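Local atomic coordinates of serine-threonine phosphatase 2C (Toxoplasma gondii, PDB entry 2I44), a protein that probably dephosphorylates phosphoserine and phosphothreonine residues of other proteins, as a calcium-bound member of the metal-dependent PP2C family. Residues 80-85 with 110-115; 104-109 with 147-152; 177-182 with 229-234; 269-274 with 301-306; 293-298 with 313-318. All coordinates share one frame; numbering follows the deposited sequence.

Contact 1 (80-85 with 110-115); sequences ISSPAW and DQAVDD
Two flat groups are met across this contact, the Trp85 indole and the Asp115 carboxylate. The indole is approached at its edge, near the ring plane, where Trp85 CE3 lies 4.1 Å from Ala112 CB. The carboxylate is held through both oxygens, in different ways. Ser82 OG donates to Asp115 OD2 at 3.2 Å, arriving on the anti side and 18° out of the plane. Asp115 OD1 accepts from Gln111 NE2 of the same helix at 2.8 Å; that donor stands above the carboxylate, 42° out of its plane, whereas OD1 lies close to the plane of the Gln111 amide. Gln111 reaches it because its chain bends at chi2 (63°).

Ser82 is the N-cap of helix 83-92. With OG anti to its own backbone N, Ser82 OG accepts from Trp85 N at 3.3 Å while donating a hydrogen bond to Asp115, which ties the start of one helix to the flank of the long helix 98-130. Between these polar atoms and the indole sits a small apolar patch. Ala84 CB lies 3.8 Å from Ala112 CA and 4.0 Å from Ala112 CB, and the CA atoms of Ala84 and Ala112 are only 5.0 Å apart, a spacing consistent with the small side chains of both alanines. The methylene CG of Gln111 closes on Ala84 CB from one residue earlier in the helix, at 3.8 Å. Leu79 of helix 66-80 packs against both Trp85 and Ala112, and Val144 of strand 137-146 also touches Trp85, carrying the helical layer down to the sheet.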
# COMPACT_ATOMS: atom_id res chain seq x y z
N ILE A 80 -5.51 -15.33 2.44
CA ILE A 80 -6.46 -16.35 2.85
C ILE A 80 -5.87 -17.75 3.04
O ILE A 80 -6.54 -18.63 3.58
CB ILE A 80 -7.67 -16.39 1.89
CG1 ILE A 80 -7.23 -16.83 0.50
CG2 ILE A 80 -8.32 -15.01 1.81
CD1 ILE A 80 -8.35 -16.81 -0.52
N SER A 81 -4.64 -17.97 2.60
CA SER A 81 -4.00 -19.27 2.77
C SER A 81 -3.34 -19.29 4.14
O SER A 81 -2.83 -20.32 4.59
CB SER A 81 -2.93 -19.49 1.70
OG SER A 81 -3.50 -19.53 0.41
N SER A 82 -3.36 -18.14 4.81
CA SER A 82 -2.76 -18.01 6.13
C SER A 82 -3.50 -18.77 7.22
O SER A 82 -4.71 -18.62 7.39
CB SER A 82 -2.71 -16.54 6.52
OG SER A 82 -2.42 -16.38 7.90
N PRO A 83 -2.78 -19.62 7.98
CA PRO A 83 -3.44 -20.37 9.04
C PRO A 83 -4.10 -19.37 9.98
O PRO A 83 -5.12 -19.64 10.61
CB PRO A 83 -2.29 -21.12 9.70
CG PRO A 83 -1.38 -21.39 8.52
CD PRO A 83 -1.38 -20.05 7.81
N ALA A 84 -3.50 -18.18 10.04
CA ALA A 84 -3.99 -17.10 10.88
C ALA A 84 -5.34 -16.63 10.33
O ALA A 84 -6.24 -16.27 11.10
CB ALA A 84 -3.00 -15.94 10.88
N TRP A 85 -5.47 -16.64 9.01
CA TRP A 85 -6.72 -16.23 8.39
C TRP A 85 -7.77 -17.32 8.53
O TRP A 85 -8.96 -17.04 8.61
CB TRP A 85 -6.50 -15.88 6.92
CG TRP A 85 -7.74 -15.36 6.27
CD1 TRP A 85 -8.58 -16.04 5.44
CD2 TRP A 85 -8.32 -14.05 6.43
NE1 TRP A 85 -9.64 -15.24 5.07
CE2 TRP A 85 -9.51 -14.02 5.67
CE3 TRP A 85 -7.94 -12.91 7.15
CZ2 TRP A 85 -10.32 -12.89 5.60
CZ3 TRP A 85 -8.76 -11.78 7.09
CH2 TRP A 85 -9.93 -11.78 6.31
N ASP A 110 -3.91 -8.92 12.55
CA ASP A 110 -2.54 -8.42 12.52
C ASP A 110 -1.63 -9.52 12.00
O ASP A 110 -0.90 -9.35 11.02
CB ASP A 110 -2.11 -7.98 13.93
CG ASP A 110 -0.63 -7.61 14.02
OD1 ASP A 110 0.22 -8.49 13.80
OD2 ASP A 110 -0.32 -6.44 14.31
N GLN A 111 -1.70 -10.67 12.66
CA GLN A 111 -0.89 -11.82 12.29
C GLN A 111 -1.10 -12.28 10.85
O GLN A 111 -0.15 -12.65 10.16
CB GLN A 111 -1.17 -12.99 13.25
CG GLN A 111 -0.33 -14.22 12.98
CD GLN A 111 1.15 -13.96 13.19
OE1 GLN A 111 1.58 -13.53 14.26
NE2 GLN A 111 1.95 -14.23 12.16
N ALA A 112 -2.35 -12.26 10.39
CA ALA A 112 -2.65 -12.69 9.03
C ALA A 112 -2.02 -11.74 8.00
O ALA A 112 -1.50 -12.18 6.98
CB ALA A 112 -4.16 -12.76 8.81
N VAL A 113 -2.10 -10.44 8.26
CA VAL A 113 -1.53 -9.46 7.35
C VAL A 113 -0.02 -9.64 7.33
O VAL A 113 0.61 -9.55 6.29
CB VAL A 113 -1.91 -8.02 7.78
CG1 VAL A 113 -1.16 -6.99 6.94
CG2 VAL A 113 -3.41 -7.82 7.62
N ASP A 114 0.55 -9.91 8.50
CA ASP A 114 1.98 -10.11 8.59
C ASP A 114 2.38 -11.32 7.73
O ASP A 114 3.36 -11.26 6.98
CB ASP A 114 2.40 -10.35 10.04
CG ASP A 114 3.89 -10.14 10.24
OD1 ASP A 114 4.32 -8.97 10.21
OD2 ASP A 114 4.62 -11.13 10.42
N ASP A 115 1.62 -12.40 7.86
CA ASP A 115 1.88 -13.62 7.09
C ASP A 115 1.76 -13.35 5.60
O ASP A 115 2.56 -13.84 4.80
CB ASP A 115 0.90 -14.72 7.48
CG ASP A 115 1.22 -15.35 8.81
OD1 ASP A 115 2.22 -14.93 9.44
OD2 ASP A 115 0.49 -16.27 9.24

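Contact 2 (104-109 with 147-152); sequences KLPQLL and KGFVAV
Helix 104-109 runs over strand 149-152 in nearly the same direction, the short axes 27° apart and 9.0 Å distant at closest approach. The helix is kinked where the backbone N of Pro106 and Gln107 lack a bond to the preceding turn.

Phe149 is the main strand-side surface, and three helix residues meet separate parts of it. Pro106 places CG over one face, 4.1 Å from the Phe149 ring centroid and 19° off the normal, offset toward the rim beside CE1 and CZ; this is a CH-pi contact made by the pyrrolidine ring. Leu105 sends CD2 to within 3.6 Å of Phe149 CD2, the two side chains crossing obliquely. Leu105 CD2 also lies 4.0 Å from Lys147 CB, so the lysine meets this leucine through its CB, and it also touches Val101 and Asp102 earlier in the helix. Leu109 approaches from farther along the helix, at about a right angle to Phe149, and its CD1 rests 3.8 Å from Phe149 CB. Two residues on along the strand, Leu109 CB meets Ala151 CB at 4.0 Å, and this small residue admits the helix to a separation of 6.2 Å between Leu109 CA and Ala151 CA.

Lys147 and Gly148, both with positive phi, form the two-residue turn between strands 137-146 and 149-155, and Ala151 pairs through its backbone with Val144 in that hairpin. On the other side of the strand lies 248-253, whose Val251 touches both Pro106 and Phe149. Leu109 also packs against Trp85 of helix 83-92, so the contact lies between the helical layer and its sheet.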
# COMPACT_ATOMS: atom_id res chain seq x y z
N LYS A 104 -10.36 -10.72 20.23
CA LYS A 104 -9.32 -11.56 19.64
C LYS A 104 -9.08 -11.29 18.15
O LYS A 104 -7.98 -11.50 17.64
CB LYS A 104 -9.67 -13.03 19.85
CG LYS A 104 -9.98 -13.37 21.31
CD LYS A 104 -10.34 -14.83 21.51
CE LYS A 104 -9.13 -15.74 21.37
NZ LYS A 104 -9.49 -17.18 21.53
N LEU A 105 -10.12 -10.82 17.46
CA LEU A 105 -10.05 -10.54 16.03
C LEU A 105 -8.89 -9.63 15.61
O LEU A 105 -8.24 -9.90 14.60
CB LEU A 105 -11.38 -9.95 15.55
CG LEU A 105 -11.61 -9.83 14.03
CD1 LEU A 105 -11.43 -11.19 13.37
CD2 LEU A 105 -13.01 -9.31 13.76
N PRO A 106 -8.61 -8.56 16.37
CA PRO A 106 -7.51 -7.65 16.01
C PRO A 106 -6.15 -8.32 15.87
O PRO A 106 -5.46 -8.11 14.88
CB PRO A 106 -7.54 -6.62 17.13
CG PRO A 106 -9.01 -6.53 17.44
CD PRO A 106 -9.41 -7.99 17.47
N GLN A 107 -5.76 -9.13 16.86
CA GLN A 107 -4.46 -9.79 16.77
C GLN A 107 -4.42 -10.87 15.69
O GLN A 107 -3.37 -11.14 15.12
CB GLN A 107 -4.05 -10.39 18.13
CG GLN A 107 -3.54 -9.35 19.13
CD GLN A 107 -2.59 -8.33 18.50
OE1 GLN A 107 -2.92 -7.15 18.35
NE2 GLN A 107 -1.39 -8.79 18.12
N LEU A 108 -5.57 -11.48 15.42
CA LEU A 108 -5.63 -12.50 14.38
C LEU A 108 -5.45 -11.82 13.03
O LEU A 108 -4.76 -12.34 12.14
CB LEU A 108 -6.96 -13.24 14.43
CG LEU A 108 -7.17 -14.23 15.59
CD1 LEU A 108 -8.58 -14.80 15.53
CD2 LEU A 108 -6.13 -15.35 15.51
N LEU A 109 -6.05 -10.65 12.87
CA LEU A 109 -5.94 -9.88 11.64
C LEU A 109 -4.51 -9.38 11.46
O LEU A 109 -3.98 -9.40 10.36
CB LEU A 109 -6.91 -8.70 11.64
CG LEU A 109 -8.41 -9.01 11.59
CD1 LEU A 109 -9.21 -7.71 11.67
CD2 LEU A 109 -8.72 -9.75 10.30
N LYS A 147 -15.48 -7.34 9.75
CA LYS A 147 -16.37 -7.13 10.88
C LYS A 147 -16.05 -5.87 11.70
O LYS A 147 -15.76 -5.96 12.90
CB LYS A 147 -16.35 -8.35 11.80
CG LYS A 147 -17.51 -8.40 12.80
CD LYS A 147 -17.36 -9.56 13.78
CE LYS A 147 -18.53 -9.59 14.77
NZ LYS A 147 -18.35 -10.63 15.83
N GLY A 148 -16.09 -4.72 11.06
CA GLY A 148 -15.83 -3.47 11.76
C GLY A 148 -14.39 -3.11 12.04
O GLY A 148 -14.13 -2.07 12.64
N PHE A 149 -13.45 -3.96 11.63
CA PHE A 149 -12.04 -3.68 11.85
C PHE A 149 -11.30 -3.54 10.53
O PHE A 149 -11.62 -4.21 9.55
CB PHE A 149 -11.39 -4.81 12.65
CG PHE A 149 -11.78 -4.83 14.10
CD1 PHE A 149 -11.29 -3.88 14.98
CD2 PHE A 149 -12.67 -5.80 14.57
CE1 PHE A 149 -11.66 -3.89 16.33
CE2 PHE A 149 -13.06 -5.82 15.91
CZ PHE A 149 -12.56 -4.86 16.79
N VAL A 150 -10.32 -2.65 10.51
CA VAL A 150 -9.51 -2.46 9.32
C VAL A 150 -8.06 -2.68 9.73
O VAL A 150 -7.52 -1.95 10.56
CB VAL A 150 -9.66 -1.05 8.73
CG1 VAL A 150 -8.72 -0.88 7.54
CG2 VAL A 150 -11.09 -0.84 8.29
N ALA A 151 -7.47 -3.72 9.17
CA ALA A 151 -6.08 -4.06 9.44
C ALA A 151 -5.23 -3.41 8.36
O ALA A 151 -5.19 -3.88 7.22
CB ALA A 151 -5.90 -5.58 9.41
N VAL A 152 -4.55 -2.33 8.72
CA VAL A 152 -3.69 -1.61 7.80
C VAL A 152 -2.26 -2.15 7.82
O VAL A 152 -1.67 -2.35 8.88
CB VAL A 152 -3.64 -0.09 8.13
CG1 VAL A 152 -2.66 0.61 7.21
CG2 VAL A 152 -5.02 0.53 7.98

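Contact 3 (177-182 with 229-234); sequences VDHKPD and YSRAFG
Arg231 lies over one face of the His179 imidazole, with the ring and guanidinium planes only 7° apart. The arginine chain, extended from CG to NE, crosses the histidine at about a right angle and sets Arg231 CD over the ring centre, 3.4 Å from the His179 centroid, as a CH-pi contact. Farther out, Arg231 NE lies over the same ring at 3.3 Å from His179 CD2, which in turn sits toward the rim of the guanidinium face. A backbone bond accompanies this packing: Ser230 N donates to His179 O at 2.9 Å, with an N-H...O angle of 157° but from well above the carbonyl plane (55°). His179 O also receives a CA-H...O approach from Tyr229 CA at 3.1 Å.

These two loops belong to the PP2C fold near the calcium site: the Tyr229 side chain comes within about 6 Å of a bound calcium ion and about 5 Å of Gly61. Pro181 adds an apolar edge, its CD 3.9 Å from Tyr229 CA.

A second shell fixes the two side chains. His179 is gripped at both nitrogens, NE2 by Asp248 and ND1 by the backbone N of Gly156, which should settle the rotation of its ring. Glu186 of helix 184-192 takes Ser230 OG through OE1 and forms a salt bridge with Arg231 NH2 through OE2, while Arg231 NH1 bonds to Gln246 O.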
# COMPACT_ATOMS: atom_id res chain seq x y z
N VAL A 177 3.38 5.56 8.19
CA VAL A 177 4.55 6.42 8.16
C VAL A 177 5.55 5.77 7.19
O VAL A 177 5.84 4.58 7.30
CB VAL A 177 5.19 6.54 9.56
CG1 VAL A 177 6.50 7.30 9.47
CG2 VAL A 177 4.21 7.26 10.51
N ASP A 178 6.07 6.55 6.24
CA ASP A 178 6.98 6.02 5.23
C ASP A 178 8.20 5.31 5.81
O ASP A 178 8.74 5.72 6.84
CB ASP A 178 7.50 7.13 4.32
CG ASP A 178 6.39 7.89 3.62
OD1 ASP A 178 5.21 7.45 3.68
OD2 ASP A 178 6.69 8.94 3.01
N HIS A 179 8.64 4.26 5.14
CA HIS A 179 9.85 3.55 5.55
C HIS A 179 10.96 4.23 4.75
O HIS A 179 11.12 3.99 3.56
CB HIS A 179 9.77 2.07 5.20
CG HIS A 179 8.71 1.33 5.96
ND1 HIS A 179 7.67 0.66 5.34
CD2 HIS A 179 8.54 1.13 7.29
CE1 HIS A 179 6.91 0.09 6.25
NE2 HIS A 179 7.41 0.36 7.45
N LYS A 180 11.69 5.11 5.41
CA LYS A 180 12.78 5.84 4.78
C LYS A 180 14.13 5.34 5.30
O LYS A 180 14.29 5.07 6.48
CB LYS A 180 12.61 7.34 5.06
CG LYS A 180 11.33 7.95 4.47
CD LYS A 180 11.30 7.80 2.94
CE LYS A 180 10.10 8.52 2.30
NZ LYS A 180 10.10 8.44 0.80
N PRO A 181 15.11 5.20 4.40
CA PRO A 181 16.45 4.73 4.76
C PRO A 181 17.18 5.54 5.82
O PRO A 181 18.05 5.02 6.52
CB PRO A 181 17.18 4.71 3.42
CG PRO A 181 16.48 5.75 2.63
CD PRO A 181 15.04 5.52 2.96
N ASP A 182 16.83 6.82 5.96
CA ASP A 182 17.50 7.63 6.97
C ASP A 182 16.85 7.57 8.36
O ASP A 182 17.39 8.13 9.31
CB ASP A 182 17.68 9.09 6.51
CG ASP A 182 16.42 9.70 5.95
OD1 ASP A 182 15.46 8.95 5.67
OD2 ASP A 182 16.40 10.94 5.77
N TYR A 229 13.21 4.12 -0.38
CA TYR A 229 12.41 3.61 0.73
C TYR A 229 13.11 2.32 1.18
O TYR A 229 13.71 1.61 0.36
CB TYR A 229 10.94 3.39 0.35
CG TYR A 229 10.67 2.71 -0.97
CD1 TYR A 229 10.51 1.33 -1.04
CD2 TYR A 229 10.52 3.45 -2.14
CE1 TYR A 229 10.20 0.70 -2.25
CE2 TYR A 229 10.22 2.83 -3.35
CZ TYR A 229 10.06 1.46 -3.39
OH TYR A 229 9.75 0.84 -4.57
N SER A 230 13.04 2.04 2.48
CA SER A 230 13.74 0.89 3.06
C SER A 230 13.00 -0.44 3.25
O SER A 230 13.57 -1.40 3.78
CB SER A 230 14.33 1.34 4.40
OG SER A 230 13.41 2.16 5.08
N ARG A 231 11.73 -0.49 2.86
CA ARG A 231 10.95 -1.71 2.96
C ARG A 231 10.13 -1.82 1.69
O ARG A 231 9.63 -0.82 1.18
CB ARG A 231 10.04 -1.69 4.20
CG ARG A 231 10.81 -1.49 5.50
CD ARG A 231 9.99 -1.89 6.71
NE ARG A 231 10.59 -1.42 7.96
CZ ARG A 231 10.09 -1.68 9.17
NH1 ARG A 231 8.99 -2.41 9.29
NH2 ARG A 231 10.68 -1.18 10.25
N ALA A 232 10.00 -3.04 1.17
CA ALA A 232 9.26 -3.23 -0.07
C ALA A 232 9.16 -4.67 -0.52
O ALA A 232 9.82 -5.57 0.02
CB ALA A 232 9.92 -2.41 -1.17
N PHE A 233 8.30 -4.88 -1.51
CA PHE A 233 8.14 -6.20 -2.11
C PHE A 233 9.20 -6.22 -3.21
O PHE A 233 9.47 -5.20 -3.84
CB PHE A 233 6.78 -6.34 -2.78
CG PHE A 233 5.67 -6.71 -1.84
CD1 PHE A 233 5.73 -7.87 -1.08
CD2 PHE A 233 4.53 -5.92 -1.76
CE1 PHE A 233 4.68 -8.24 -0.26
CE2 PHE A 233 3.46 -6.28 -0.94
CZ PHE A 233 3.54 -7.45 -0.19
N GLY A 234 9.81 -7.38 -3.45
CA GLY A 234 10.81 -7.45 -4.50
C GLY A 234 12.18 -6.96 -4.10
O GLY A 234 12.62 -7.20 -2.98

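Contact 4 (269-274 with 301-306)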
# COMPACT_ATOMS: atom_id res chain seq x y z
N TRP A 269 0.51 11.84 -2.84
CA TRP A 269 0.98 12.43 -1.60
C TRP A 269 2.15 13.42 -1.70
O TRP A 269 2.28 14.29 -0.86
CB TRP A 269 1.32 11.31 -0.61
CG TRP A 269 0.15 10.39 -0.40
CD1 TRP A 269 0.15 9.02 -0.50
CD2 TRP A 269 -1.18 10.76 -0.03
NE1 TRP A 269 -1.10 8.53 -0.22
CE2 TRP A 269 -1.93 9.57 0.08
CE3 TRP A 269 -1.81 11.98 0.23
CZ2 TRP A 269 -3.29 9.57 0.43
CZ3 TRP A 269 -3.17 11.98 0.58
CH2 TRP A 269 -3.89 10.78 0.67
N ASP A 270 2.99 13.28 -2.71
CA ASP A 270 4.09 14.23 -2.83
C ASP A 270 3.52 15.62 -3.10
O ASP A 270 4.18 16.63 -2.86
CB ASP A 270 5.06 13.82 -3.94
CG ASP A 270 5.93 12.63 -3.55
OD1 ASP A 270 6.07 12.37 -2.33
OD2 ASP A 270 6.48 11.96 -4.46
N VAL A 271 2.27 15.66 -3.55
CA VAL A 271 1.61 16.93 -3.83
C VAL A 271 0.55 17.34 -2.81
O VAL A 271 0.54 18.48 -2.33
CB VAL A 271 0.96 16.92 -5.23
CG1 VAL A 271 0.34 18.28 -5.51
CG2 VAL A 271 1.99 16.57 -6.30
N MSE A 272 -0.34 16.41 -2.48
CA MSE A 272 -1.44 16.68 -1.55
C MSE A 272 -1.25 16.16 -0.11
O MSE A 272 -0.70 15.09 0.10
CB MSE A 272 -2.73 16.09 -2.11
CG MSE A 272 -3.12 16.60 -3.49
SE MSE A 272 -3.58 18.48 -3.44
CE MSE A 272 -2.91 19.02 -5.18
N SER A 273 -1.74 16.94 0.86
CA SER A 273 -1.68 16.54 2.28
C SER A 273 -2.89 15.65 2.56
O SER A 273 -3.81 15.60 1.75
CB SER A 273 -1.78 17.76 3.19
OG SER A 273 -3.14 18.18 3.30
N ALA A 274 -2.90 14.97 3.70
CA ALA A 274 -4.01 14.09 4.04
C ALA A 274 -5.34 14.85 4.05
O ALA A 274 -6.33 14.42 3.46
CB ALA A 274 -3.77 13.42 5.40
N ALA A 301 -3.59 18.66 -12.40
CA ALA A 301 -3.77 20.07 -12.72
C ALA A 301 -2.75 20.90 -11.94
O ALA A 301 -2.12 21.80 -12.49
CB ALA A 301 -5.18 20.50 -12.36
N GLU A 302 -2.59 20.59 -10.66
CA GLU A 302 -1.65 21.31 -9.81
C GLU A 302 -0.22 21.15 -10.32
O GLU A 302 0.56 22.11 -10.33
CB GLU A 302 -1.73 20.80 -8.37
CG GLU A 302 -0.77 21.47 -7.40
CD GLU A 302 -0.93 22.99 -7.37
OE1 GLU A 302 -2.07 23.47 -7.55
OE2 GLU A 302 0.07 23.70 -7.15
N GLN A 303 0.11 19.94 -10.75
CA GLN A 303 1.45 19.68 -11.26
C GLN A 303 1.71 20.51 -12.52
O GLN A 303 2.81 21.04 -12.69
CB GLN A 303 1.61 18.18 -11.55
CG GLN A 303 1.74 17.30 -10.29
CD GLN A 303 3.08 17.45 -9.56
OE1 GLN A 303 3.71 16.45 -9.22
NE2 GLN A 303 3.50 18.68 -9.31
N GLN A 304 0.72 20.61 -13.41
CA GLN A 304 0.89 21.40 -14.63
C GLN A 304 1.15 22.85 -14.22
O GLN A 304 2.04 23.51 -14.73
CB GLN A 304 -0.36 21.38 -15.50
CG GLN A 304 -0.82 20.03 -15.99
CD GLN A 304 -1.91 20.15 -17.05
OE1 GLN A 304 -1.62 20.33 -18.24
NE2 GLN A 304 -3.17 20.07 -16.62
N SER A 305 0.33 23.32 -13.28
CA SER A 305 0.40 24.67 -12.76
C SER A 305 1.80 24.98 -12.22
O SER A 305 2.24 26.13 -12.20
CB SER A 305 -0.63 24.84 -11.64
OG SER A 305 -0.78 26.19 -11.25
N ARG A 306 2.51 23.93 -11.80
CA ARG A 306 3.85 24.08 -11.25
C ARG A 306 4.92 23.79 -12.28
O ARG A 306 6.11 23.88 -11.97
CB ARG A 306 4.06 23.14 -10.07
CG ARG A 306 3.07 23.31 -8.94
CD ARG A 306 3.35 22.31 -7.84
NE ARG A 306 2.39 22.42 -6.75
CZ ARG A 306 2.48 21.75 -5.60
NH1 ARG A 306 3.49 20.92 -5.40
NH2 ARG A 306 1.57 21.94 -4.66
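Val271 fits among three side chains of helix 301-305 and the residue after it, its two methyls turned to different partners, CG1 to Glu302 and Arg306, CG2 to Gln303. Val271 CG1, anti to the backbone N (chi1 -177°), stands 3.7 Å above the plane of the Arg306 guanidinium, toward its rim; the valine and the arginine slide past each other in opposite directions. Val271 CG1 also lies 3.9 Å from Glu302 CG. Val271 CG2 instead meets the Gln303 amide, 3.4 Å from Gln303 OE1 and 3.5 Å from Gln303 CD. Gln303 brings its amide there through a bend at chi2 (-73°).

Met272, a selenomethionine, is bent at chi2 and chi3 and extends only its terminal methyl into the contact, Met272 CE resting 3.8 Å from Glu302 CB. Glu302 is therefore touched along its aliphatic part by both Val271 and Met272. Its carboxylate turns to Arg306, one helical turn on: Glu302 OE2 accepts from Arg306 NE at 2.7 Å with an N-H...O angle of 164°, through its anti lone pair and nearly in the guanidinium plane.

The contact joins the loop between helices 266-269 and 274-286 to the C-terminal end of helix 291-305, at the surface of the PP2C fold; Arg306 also touches a crystal neighbour. Chemically it is van der Waals packing across the interface, while the salt bridge stays within one segment and is consistent with holding the guanidinium in the orientation in which its face meets Val271 CG1.

Contact 5 (293-298 with 313-318); sequences QALVEM and ITAMTV
Leu295 spans the gap from helix to strand, and its atoms meet successive residues of segment 313-318. Leu295 CB, pointing at the strand, lies 4.1 Å from Ala315 CB. CG is anti to the carbonyl carbon (chi1 -76°), and Leu295 CD1 ends 4.0 Å from Ala315 CB. Leu295 CD1 also comes to 3.6 Å from Thr317 CG2, the two side chains reaching toward each other tip to tip. The threonine offers its methyl because CG2 is anti to the carbonyl carbon, leaving OG1 in the crowded position between backbone N and carbonyl carbon.

Next on the helix, Val296 uses one branch for two neighbours: Val296 CG2 is 4.1 Å from Ile313 CG2 and equally far from Ala315 CB. Ile313 and Val296 slide past each other in opposite directions. The helix runs nearly antiparallel to the strand, with axes 153° apart and 7.7 Å at closest approach.

Ile313, Ala315 and Thr317 alternate with Thr314 and Met316, which face strand 53-62 of the other sheet. This strand therefore separates the interior of the PP2C beta-sandwich from its outer helical layer, in which helix 274-286 packs on Leu295 through Ala277 and Ile280. Across the two segments the interaction is entirely aliphatic, mostly methyl against methyl, so side-chain shape sets the fit, and the small Ala315 receives branches from both Leu295 and Val296.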
# COMPACT_ATOMS: atom_id res chain seq x y z
N GLN A 293 -11.17 9.83 -9.14
CA GLN A 293 -10.77 10.55 -10.34
C GLN A 293 -10.50 12.00 -9.97
O GLN A 293 -9.59 12.63 -10.50
CB GLN A 293 -11.86 10.47 -11.40
CG GLN A 293 -11.50 11.15 -12.70
CD GLN A 293 -12.66 11.20 -13.66
OE1 GLN A 293 -13.73 11.71 -13.33
NE2 GLN A 293 -12.47 10.67 -14.86
N ALA A 294 -11.31 12.53 -9.06
CA ALA A 294 -11.14 13.91 -8.62
C ALA A 294 -9.74 14.08 -8.03
O ALA A 294 -9.04 15.04 -8.33
CB ALA A 294 -12.21 14.27 -7.60
N LEU A 295 -9.34 13.13 -7.18
CA LEU A 295 -8.02 13.19 -6.56
C LEU A 295 -6.89 13.17 -7.59
O LEU A 295 -5.92 13.90 -7.46
CB LEU A 295 -7.83 12.01 -5.59
CG LEU A 295 -8.55 12.12 -4.24
CD1 LEU A 295 -8.43 10.82 -3.48
CD2 LEU A 295 -7.95 13.27 -3.45
N VAL A 296 -7.03 12.33 -8.62
CA VAL A 296 -5.99 12.25 -9.64
C VAL A 296 -5.96 13.48 -10.55
O VAL A 296 -4.90 14.06 -10.77
CB VAL A 296 -6.15 10.97 -10.50
CG1 VAL A 296 -5.15 10.98 -11.66
CG2 VAL A 296 -5.94 9.72 -9.64
N GLU A 297 -7.12 13.88 -11.06
CA GLU A 297 -7.17 15.03 -11.96
C GLU A 297 -6.75 16.34 -11.27
O GLU A 297 -6.06 17.16 -11.87
CB GLU A 297 -8.57 15.16 -12.58
CG GLU A 297 -9.02 13.86 -13.26
CD GLU A 297 -10.20 14.05 -14.20
OE1 GLU A 297 -11.15 14.77 -13.84
OE2 GLU A 297 -10.17 13.45 -15.31
N MSE A 298 -7.14 16.51 -10.01
CA MSE A 298 -6.78 17.69 -9.23
C MSE A 298 -5.26 17.76 -9.06
O MSE A 298 -4.66 18.82 -9.15
CB MSE A 298 -7.43 17.65 -7.85
CG MSE A 298 -8.95 17.80 -7.82
SE MSE A 298 -9.51 19.62 -8.01
CE MSE A 298 -9.72 20.06 -6.15
N ILE A 313 0.10 8.27 -10.88
CA ILE A 313 -0.77 8.63 -9.77
C ILE A 313 -1.92 7.64 -9.70
O ILE A 313 -2.59 7.38 -10.70
CB ILE A 313 -1.38 10.04 -9.93
CG1 ILE A 313 -0.28 11.05 -10.27
CG2 ILE A 313 -2.08 10.45 -8.63
CD1 ILE A 313 -0.81 12.45 -10.58
N THR A 314 -2.14 7.08 -8.52
CA THR A 314 -3.21 6.12 -8.31
C THR A 314 -3.90 6.43 -6.99
O THR A 314 -3.24 6.63 -5.96
CB THR A 314 -2.68 4.68 -8.28
OG1 THR A 314 -2.18 4.33 -9.58
CG2 THR A 314 -3.77 3.69 -7.88
N ALA A 315 -5.23 6.47 -7.03
CA ALA A 315 -6.01 6.74 -5.83
C ALA A 315 -7.19 5.77 -5.75
O ALA A 315 -7.86 5.50 -6.74
CB ALA A 315 -6.50 8.18 -5.85
N MSE A 316 -7.41 5.24 -4.55
CA MSE A 316 -8.50 4.32 -4.30
C MSE A 316 -9.23 4.92 -3.11
O MSE A 316 -8.65 5.07 -2.04
CB MSE A 316 -7.96 2.92 -3.94
CG MSE A 316 -9.03 1.85 -3.70
SE MSE A 316 -8.29 0.11 -3.19
CE MSE A 316 -7.84 -0.54 -4.95
N THR A 317 -10.49 5.29 -3.31
CA THR A 317 -11.29 5.89 -2.25
C THR A 317 -12.34 4.93 -1.71
O THR A 317 -13.04 4.27 -2.47
CB THR A 317 -12.01 7.18 -2.75
OG1 THR A 317 -12.67 6.91 -3.99
CG2 THR A 317 -11.00 8.30 -2.96
N VAL A 318 -12.44 4.85 -0.39
CA VAL A 318 -13.39 3.96 0.26
C VAL A 318 -14.23 4.75 1.27
O VAL A 318 -13.69 5.31 2.22
CB VAL A 318 -12.67 2.81 1.00
CG1 VAL A 318 -13.68 1.86 1.63
CG2 VAL A 318 -11.76 2.06 0.03

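Overall arrangement
The five contacts sample both outer layers of the sandwich and the metal end between them. Contacts 1 and 2 share helix 98-130, their centres 11 Å apart, and touch directly: Trp85 CZ3 lies 3.8 Å from Leu109 CD2, and Val113 CG2 lies 3.8 Å from Ala151 CB. Contacts 4 and 5 share helix 291-305 on the other sheet, 12 Å between centres; contacts 1 and 4 are on opposite sides of the chain centre, their centres 36 Å apart. Contact 3, reaching the same sheet as contact 2, approaches the calcium ions, bound by Asp60, Gly61, Asp266 and Asp311. In contact 5 the Ile313 side chain is about 8 Å from a calcium ion, and in contact 4 that of Gln303 about 10 Å.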